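Local coordinates for protein membrane-bound lytic murein transglycosylase (PDB 2PNW) that probably cleaves the glycan strands of peptidoglycan as a lytic transglycosylase of the MltA family, at residues A[95-107]-A[348-360]. Numbering follows the deposited sequence.
Sequences SGFVTAFYEPELE and LAGTVRNEADFYI
Strands 96-103 and 353-360 pair antiparallel but splayed, their N-to-C directions 130° apart, and Val98 with Asn354 forms their regular hydrogen-bonded pair: Val98 N reaches Asn354 O at 2.8 Å, and Asn354 N returns to Val98 O at 2.9 Å, in the carbonyl plane. The bond from Ala356 N to Gly96 O is less regular, with the donor 67° out of the carbonyl plane. Past the Val98-Asn354 pair, water 2 links the segments, accepting from Ala100 N and lying within 2.8 Å of both Ala349 O and Val352 O.

On the face of Val98, its CG1, anti to the carbonyl carbon (chi1 -68°), lies 3.7 Å from Phe358 CE1 and also packs on Ala356 CB; Ile302 of strand 299-304 extends this cluster. Further along, Ala100 CB fits between Ala349 and Val352, touching Val352 CB at 3.6 Å. On the other face, Asn354 N lies over one face of the Phe97 ring, 3.7 Å from CE1, while Arg353 CG meets its edge, 3.4 Å from CZ. Ser95 OG donates to Glu355 OE1 at 3.0 Å, on the anti side and tilted from the carboxylate plane. Asn354 OD1 accepts from Arg353 N, and Asn354 ND2 hydrogen-bonds Thr306 OG1.

Strand 96-109 also pairs in parallel with strand 334-341, which leads through helix 343-350 into strand 353-363. The pairing probably joins the MltA-specific insert region to the 3D region, consistent with a double-psi-type barrel built from distant parts of the chain.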
ATOM      1  N   SER A  95     -15.859  -4.792  13.732  1.00 37.62           N
ATOM      2  CA  SER A  95     -15.986  -3.716  12.735  1.00 37.07           C
ATOM      3  C   SER A  95     -14.725  -3.633  11.859  1.00 35.27           C
ATOM      4  O   SER A  95     -13.733  -4.318  12.114  1.00 34.98           O
ATOM      5  CB  SER A  95     -16.282  -2.371  13.413  1.00 37.80           C
ATOM      6  OG  SER A  95     -15.197  -1.940  14.221  1.00 40.54           O
ATOM      7  N   GLY A  96     -14.764  -2.811  10.815  1.00 33.92           N
ATOM      8  CA  GLY A  96     -13.581  -2.635   9.979  1.00 31.03           C
ATOM      9  C   GLY A  96     -12.564  -1.770  10.700  1.00 30.12           C
ATOM     10  O   GLY A  96     -12.839  -1.239  11.794  1.00 28.70           O
ATOM     11  N   PHE A  97     -11.393  -1.611  10.083  1.00 28.40           N
ATOM     12  CA  PHE A  97     -10.284  -0.908  10.717  1.00 27.35           C
ATOM     13  C   PHE A  97      -9.374  -0.264   9.673  1.00 26.34           C
ATOM     14  O   PHE A  97      -9.013  -0.908   8.678  1.00 25.77           O
ATOM     15  CB  PHE A  97      -9.475  -1.885  11.572  1.00 27.99           C
ATOM     16  CG  PHE A  97      -8.537  -1.212  12.529  1.00 29.78           C
ATOM     17  CD1 PHE A  97      -9.022  -0.630  13.706  1.00 33.23           C
ATOM     18  CD2 PHE A  97      -7.173  -1.159  12.266  1.00 32.62           C
ATOM     19  CE1 PHE A  97      -8.151   0.000  14.605  1.00 34.06           C
ATOM     20  CE2 PHE A  97      -6.293  -0.536  13.164  1.00 33.32           C
ATOM     21  CZ  PHE A  97      -6.793   0.048  14.332  1.00 31.95           C
ATOM     22  N   VAL A  98      -9.030   1.005   9.889  1.00 24.86           N
ATOM     23  CA  VAL A  98      -8.113   1.702   8.983  1.00 24.44           C
ATOM     24  C   VAL A  98      -6.852   2.212   9.660  1.00 24.45           C
ATOM     25  O   VAL A  98      -6.874   2.671  10.822  1.00 23.74           O
ATOM     26  CB  VAL A  98      -8.776   2.848   8.191  1.00 24.13           C
ATOM     27  CG1 VAL A  98      -9.785   2.289   7.190  1.00 23.44           C
ATOM     28  CG2 VAL A  98      -9.435   3.891   9.141  1.00 23.64           C
ATOM     29  N   THR A  99      -5.746   2.057   8.934  1.00 23.28           N
ATOM     30  CA  THR A  99      -4.517   2.736   9.240  1.00 23.26           C
ATOM     31  C   THR A  99      -4.207   3.625   8.035  1.00 22.77           C
ATOM     32  O   THR A  99      -5.078   3.811   7.150  1.00 22.23           O
ATOM     33  CB  THR A  99      -3.394   1.739   9.582  1.00 23.53           C
ATOM     34  OG1 THR A  99      -3.278   0.762   8.539  1.00 25.19           O
ATOM     35  CG2 THR A  99      -3.713   1.000  10.907  1.00 24.22           C
ATOM     36  N   ALA A 100      -3.014   4.209   7.992  1.00 22.23           N
ATOM     37  CA  ALA A 100      -2.676   5.074   6.849  1.00 21.67           C
ATOM     38  C   ALA A 100      -1.235   4.891   6.425  1.00 21.75           C
ATOM     39  O   ALA A 100      -0.402   4.423   7.217  1.00 22.61           O
ATOM     40  CB  ALA A 100      -2.975   6.544   7.150  1.00 21.34           C
ATOM     41  N   PHE A 101      -0.941   5.266   5.180  1.00 19.53           N
ATOM     42  CA  PHE A 101       0.417   5.210   4.656  1.00 18.95           C
ATOM     43  C   PHE A 101       0.651   6.412   3.750  1.00 18.82           C
ATOM     44  O   PHE A 101      -0.293   7.156   3.446  1.00 19.15           O
ATOM     45  CB  PHE A 101       0.701   3.856   3.955  1.00 19.31           C
ATOM     46  CG  PHE A 101       0.073   3.703   2.577  1.00 19.12           C
ATOM     47  CD1 PHE A 101       0.884   3.604   1.446  1.00 20.93           C
ATOM     48  CD2 PHE A 101      -1.294   3.561   2.425  1.00 19.97           C
ATOM     49  CE1 PHE A 101       0.310   3.406   0.154  1.00 19.78           C
ATOM     50  CE2 PHE A 101      -1.872   3.352   1.151  1.00 18.35           C
ATOM     51  CZ  PHE A 101      -1.064   3.296   0.027  1.00 19.72           C
ATOM     52  N   TYR A 102       1.896   6.636   3.344  1.00 18.50           N
ATOM     53  CA  TYR A 102       2.222   7.855   2.593  1.00 18.27           C
ATOM     54  C   TYR A 102       3.469   7.569   1.796  1.00 17.90           C
ATOM     55  O   TYR A 102       4.036   6.485   1.941  1.00 18.24           O
ATOM     56  CB  TYR A 102       2.410   9.063   3.534  1.00 18.93           C
ATOM     57  CG  TYR A 102       3.683   9.056   4.355  1.00 19.23           C
ATOM     58  CD1 TYR A 102       4.680  10.019   4.140  1.00 19.13           C
ATOM     59  CD2 TYR A 102       3.894   8.085   5.344  1.00 17.03           C
ATOM     60  CE1 TYR A 102       5.868  10.015   4.911  1.00 19.60           C
ATOM     61  CE2 TYR A 102       5.072   8.069   6.095  1.00 19.75           C
ATOM     62  CZ  TYR A 102       6.032   9.028   5.884  1.00 20.15           C
ATOM     63  OH  TYR A 102       7.184   9.009   6.647  1.00 21.33           O
ATOM     64  N   GLU A 103       3.842   8.487   0.904  1.00 16.38           N
ATOM     65  CA  GLU A 103       5.088   8.385   0.141  1.00 16.83           C
ATOM     66  C   GLU A 103       6.083   9.328   0.817  1.00 16.51           C
ATOM     67  O   GLU A 103       5.922  10.561   0.680  1.00 16.51           O
ATOM     68  CB  GLU A 103       4.870   8.888  -1.290  1.00 16.35           C
ATOM     69  CG  GLU A 103       6.054   8.642  -2.234  1.00 18.37           C
ATOM     70  CD  GLU A 103       5.861   9.266  -3.645  1.00 19.77           C
ATOM     71  OE1 GLU A 103       5.089  10.248  -3.805  1.00 22.83           O
ATOM     72  OE2 GLU A 103       6.551   8.808  -4.584  1.00 21.07           O
ATOM     73  N   PRO A 104       7.095   8.787   1.543  1.00 16.04           N
ATOM     74  CA  PRO A 104       8.032   9.722   2.150  1.00 16.27           C
ATOM     75  C   PRO A 104       8.981  10.383   1.169  1.00 17.32           C
ATOM     76  O   PRO A 104       9.297   9.841   0.095  1.00 17.05           O
ATOM     77  CB  PRO A 104       8.851   8.842   3.136  1.00 16.09           C
ATOM     78  CG  PRO A 104       8.077   7.530   3.261  1.00 16.83           C
ATOM     79  CD  PRO A 104       7.405   7.391   1.911  1.00 15.92           C
ATOM     80  N   GLU A 105       9.450  11.559   1.551  1.00 17.11           N
ATOM     81  CA  GLU A 105      10.572  12.159   0.893  1.00 19.12           C
ATOM     82  C   GLU A 105      11.824  11.699   1.659  1.00 19.43           C
ATOM     83  O   GLU A 105      11.874  11.811   2.891  1.00 20.42           O
ATOM     84  CB  GLU A 105      10.393  13.678   0.938  1.00 20.26           C
ATOM     85  CG  GLU A 105      11.401  14.418   0.157  1.00 26.85           C
ATOM     86  CD  GLU A 105      11.049  15.897   0.052  1.00 34.26           C
ATOM     87  OE1 GLU A 105      10.127  16.237  -0.722  1.00 37.36           O
ATOM     88  OE2 GLU A 105      11.706  16.699   0.742  1.00 36.54           O
ATOM     89  N   LEU A 106      12.814  11.174   0.946  1.00 18.74           N
ATOM     90  CA  LEU A 106      14.030  10.676   1.564  1.00 18.82           C
ATOM     91  C   LEU A 106      15.253  11.357   0.973  1.00 19.44           C
ATOM     92  O   LEU A 106      15.478  11.287  -0.239  1.00 18.95           O
ATOM     93  CB  LEU A 106      14.133   9.162   1.359  1.00 19.03           C
ATOM     94  CG  LEU A 106      15.304   8.410   2.011  1.00 19.05           C
ATOM     95  CD1 LEU A 106      15.208   8.434   3.545  1.00 20.49           C
ATOM     96  CD2 LEU A 106      15.390   6.973   1.516  1.00 18.71           C
ATOM     97  N   GLU A 107      16.047  12.020   1.826  1.00 19.16           N
ATOM     98  CA  GLU A 107      17.323  12.584   1.403  1.00 20.53           C
ATOM     99  C   GLU A 107      18.315  11.496   1.049  1.00 18.83           C
ATOM    100  O   GLU A 107      18.526  10.544   1.834  1.00 17.49           O
ATOM    101  CB  GLU A 107      17.928  13.471   2.515  1.00 19.48           C
ATOM    102  CG  GLU A 107      17.104  14.737   2.764  1.00 23.93           C
ATOM    103  CD  GLU A 107      17.682  15.610   3.883  1.00 27.36           C
ATOM    104  OE1 GLU A 107      18.745  15.260   4.474  1.00 34.28           O
ATOM    105  OE2 GLU A 107      17.052  16.650   4.174  1.00 36.55           O
ATOM    106  N   LEU A 348       0.292  13.126   9.175  1.00 24.43           N
ATOM    107  CA  LEU A 348      -1.127  12.778   9.146  1.00 24.56           C
ATOM    108  C   LEU A 348      -1.354  11.284   9.222  1.00 24.20           C
ATOM    109  O   LEU A 348      -2.213  10.804   9.972  1.00 24.65           O
ATOM    110  CB  LEU A 348      -1.773  13.338   7.878  1.00 25.45           C
ATOM    111  CG  LEU A 348      -1.954  14.858   7.790  1.00 26.81           C
ATOM    112  CD1 LEU A 348      -2.495  15.201   6.431  1.00 29.90           C
ATOM    113  CD2 LEU A 348      -2.886  15.366   8.893  1.00 28.79           C
ATOM    114  N   ALA A 349      -0.569  10.535   8.453  1.00 23.84           N
ATOM    115  CA  ALA A 349      -0.729   9.095   8.383  1.00 23.43           C
ATOM    116  C   ALA A 349      -0.356   8.403   9.693  1.00 23.85           C
ATOM    117  O   ALA A 349      -0.955   7.385  10.059  1.00 23.69           O
ATOM    118  CB  ALA A 349       0.143   8.538   7.225  1.00 23.58           C
ATOM    119  N   GLY A 350       0.644   8.959  10.382  1.00 24.43           N
ATOM    120  CA  GLY A 350       1.318   8.271  11.498  1.00 24.74           C
ATOM    121  C   GLY A 350       0.435   7.891  12.677  1.00 25.75           C
ATOM    122  O   GLY A 350       0.757   6.945  13.417  1.00 25.76           O
ATOM    123  N   THR A 351      -0.677   8.612  12.842  1.00 25.90           N
ATOM    124  CA  THR A 351      -1.588   8.393  13.959  1.00 27.16           C
ATOM    125  C   THR A 351      -2.927   7.732  13.567  1.00 27.88           C
ATOM    126  O   THR A 351      -3.786   7.501  14.430  1.00 28.38           O
ATOM    127  CB  THR A 351      -1.856   9.711  14.720  1.00 27.61           C
ATOM    128  OG1 THR A 351      -2.433  10.680  13.826  1.00 28.42           O
ATOM    129  CG2 THR A 351      -0.552  10.273  15.319  1.00 27.65           C
ATOM    130  N   VAL A 352      -3.118   7.420  12.280  1.00 27.02           N
ATOM    131  CA  VAL A 352      -4.381   6.800  11.854  1.00 27.21           C
ATOM    132  C   VAL A 352      -4.410   5.368  12.343  1.00 28.01           C
ATOM    133  O   VAL A 352      -3.514   4.572  12.042  1.00 28.43           O
ATOM    134  CB  VAL A 352      -4.599   6.845  10.295  1.00 26.54           C
ATOM    135  CG1 VAL A 352      -5.916   6.137   9.910  1.00 25.47           C
ATOM    136  CG2 VAL A 352      -4.585   8.274   9.806  1.00 25.94           C
ATOM    137  N   ARG A 353      -5.450   5.044  13.101  1.00 29.79           N
ATOM    138  CA  ARG A 353      -5.591   3.741  13.723  1.00 31.79           C
ATOM    139  C   ARG A 353      -7.018   3.742  14.267  1.00 31.86           C
ATOM    140  O   ARG A 353      -7.245   3.992  15.460  1.00 31.95           O
ATOM    141  CB  ARG A 353      -4.514   3.577  14.828  1.00 31.98           C
ATOM    142  CG  ARG A 353      -4.509   2.253  15.555  1.00 33.91           C
ATOM    143  CD  ARG A 353      -3.230   2.021  16.415  1.00 35.84           C
ATOM    144  NE  ARG A 353      -2.890   3.111  17.341  1.00 45.47           N
ATOM    145  CZ  ARG A 353      -3.436   3.317  18.551  1.00 48.50           C
ATOM    146  NH1 ARG A 353      -4.395   2.521  19.025  1.00 50.06           N
ATOM    147  NH2 ARG A 353      -3.019   4.339  19.296  1.00 49.31           N
ATOM    148  N   ASN A 354      -7.991   3.511  13.384  1.00 30.76           N
ATOM    149  CA  ASN A 354      -9.388   3.845  13.700  1.00 30.09           C
ATOM    150  C   ASN A 354     -10.364   2.793  13.217  1.00 30.10           C
ATOM    151  O   ASN A 354     -10.167   2.182  12.151  1.00 28.67           O
ATOM    152  CB  ASN A 354      -9.811   5.191  13.090  1.00 30.18           C
ATOM    153  CG  ASN A 354      -9.096   6.391  13.704  1.00 30.67           C
ATOM    154  OD1 ASN A 354      -7.967   6.712  13.336  1.00 31.36           O
ATOM    155  ND2 ASN A 354      -9.771   7.085  14.609  1.00 29.87           N
ATOM    156  N   GLU A 355     -11.424   2.589  13.995  1.00 29.43           N
ATOM    157  CA  GLU A 355     -12.535   1.747  13.564  1.00 29.93           C
ATOM    158  C   GLU A 355     -13.204   2.372  12.359  1.00 28.71           C
ATOM    159  O   GLU A 355     -13.265   3.602  12.242  1.00 28.44           O
ATOM    160  CB  GLU A 355     -13.571   1.610  14.682  1.00 30.28           C
ATOM    161  CG  GLU A 355     -13.226   0.586  15.713  1.00 34.85           C
ATOM    162  CD  GLU A 355     -14.319   0.485  16.777  1.00 40.40           C
ATOM    163  OE1 GLU A 355     -15.445   0.033  16.449  1.00 42.24           O
ATOM    164  OE2 GLU A 355     -14.047   0.873  17.931  1.00 44.07           O
ATOM    165  N   ALA A 356     -13.700   1.532  11.453  1.00 28.84           N
ATOM    166  CA  ALA A 356     -14.338   2.019  10.235  1.00 28.70           C
ATOM    167  C   ALA A 356     -15.379   1.051   9.728  1.00 28.53           C
ATOM    168  O   ALA A 356     -15.238  -0.146   9.907  1.00 28.85           O
ATOM    169  CB  ALA A 356     -13.275   2.269   9.132  1.00 29.27           C
ATOM    170  N   ASP A 357     -16.417   1.574   9.079  1.00 28.45           N
ATOM    171  CA  ASP A 357     -17.364   0.739   8.346  1.00 28.76           C
ATOM    172  C   ASP A 357     -16.952   0.766   6.873  1.00 27.49           C
ATOM    173  O   ASP A 357     -16.749   1.853   6.321  1.00 27.65           O
ATOM    174  CB  ASP A 357     -18.809   1.267   8.500  1.00 29.25           C
ATOM    175  CG  ASP A 357     -19.383   1.054   9.927  1.00 32.36           C
ATOM    176  OD1 ASP A 357     -18.906   0.154  10.653  1.00 34.29           O
ATOM    177  OD2 ASP A 357     -20.323   1.792  10.304  1.00 35.50           O
ATOM    178  N   PHE A 358     -16.823  -0.412   6.261  1.00 26.45           N
ATOM    179  CA  PHE A 358     -16.466  -0.548   4.831  1.00 25.90           C
ATOM    180  C   PHE A 358     -17.700  -0.866   3.992  1.00 25.34           C
ATOM    181  O   PHE A 358     -18.437  -1.784   4.328  1.00 25.42           O
ATOM    182  CB  PHE A 358     -15.464  -1.701   4.649  1.00 25.60           C
ATOM    183  CG  PHE A 358     -14.031  -1.324   4.916  1.00 26.04           C
ATOM    184  CD1 PHE A 358     -13.672  -0.656   6.081  1.00 27.03           C
ATOM    185  CD2 PHE A 358     -13.041  -1.656   3.995  1.00 25.20           C
ATOM    186  CE1 PHE A 358     -12.341  -0.298   6.328  1.00 25.92           C
ATOM    187  CE2 PHE A 358     -11.700  -1.329   4.231  1.00 25.42           C
ATOM    188  CZ  PHE A 358     -11.350  -0.641   5.400  1.00 26.82           C
ATOM    189  N   TYR A 359     -17.932  -0.124   2.908  1.00 25.17           N
ATOM    190  CA  TYR A 359     -19.000  -0.468   1.961  1.00 24.69           C
ATOM    191  C   TYR A 359     -18.347  -0.567   0.592  1.00 24.67           C
ATOM    192  O   TYR A 359     -17.660   0.361   0.181  1.00 25.62           O
ATOM    193  CB  TYR A 359     -20.111   0.600   1.909  1.00 25.47           C
ATOM    194  CG  TYR A 359     -20.732   0.998   3.236  1.00 25.86           C
ATOM    195  CD1 TYR A 359     -21.953   0.450   3.648  1.00 26.55           C
ATOM    196  CD2 TYR A 359     -20.107   1.925   4.072  1.00 25.67           C
ATOM    197  CE1 TYR A 359     -22.531   0.812   4.859  1.00 27.31           C
ATOM    198  CE2 TYR A 359     -20.671   2.292   5.307  1.00 26.67           C
ATOM    199  CZ  TYR A 359     -21.892   1.733   5.687  1.00 27.47           C
ATOM    200  OH  TYR A 359     -22.478   2.117   6.890  1.00 28.33           O
ATOM    201  N   ILE A 360     -18.558  -1.667  -0.117  1.00 23.67           N
ATOM    202  CA  ILE A 360     -17.991  -1.819  -1.462  1.00 23.37           C
ATOM    203  C   ILE A 360     -19.078  -1.496  -2.494  1.00 22.87           C
ATOM    204  O   ILE A 360     -20.271  -1.817  -2.291  1.00 23.09           O
ATOM    205  CB  ILE A 360     -17.342  -3.242  -1.672  1.00 22.78           C
ATOM    206  CG1 ILE A 360     -16.577  -3.318  -3.002  1.00 23.14           C
ATOM    207  CG2 ILE A 360     -18.395  -4.365  -1.589  1.00 23.96           C
ATOM    208  CD1 ILE A 360     -15.808  -4.657  -3.188  1.00 23.76           C
TER
HETATM  209  O   HOH W   1     -17.749  -2.180  10.331  1.00 36.89           O
HETATM  210  O   HOH W   2      -1.323   4.621  10.420  1.00 29.61           O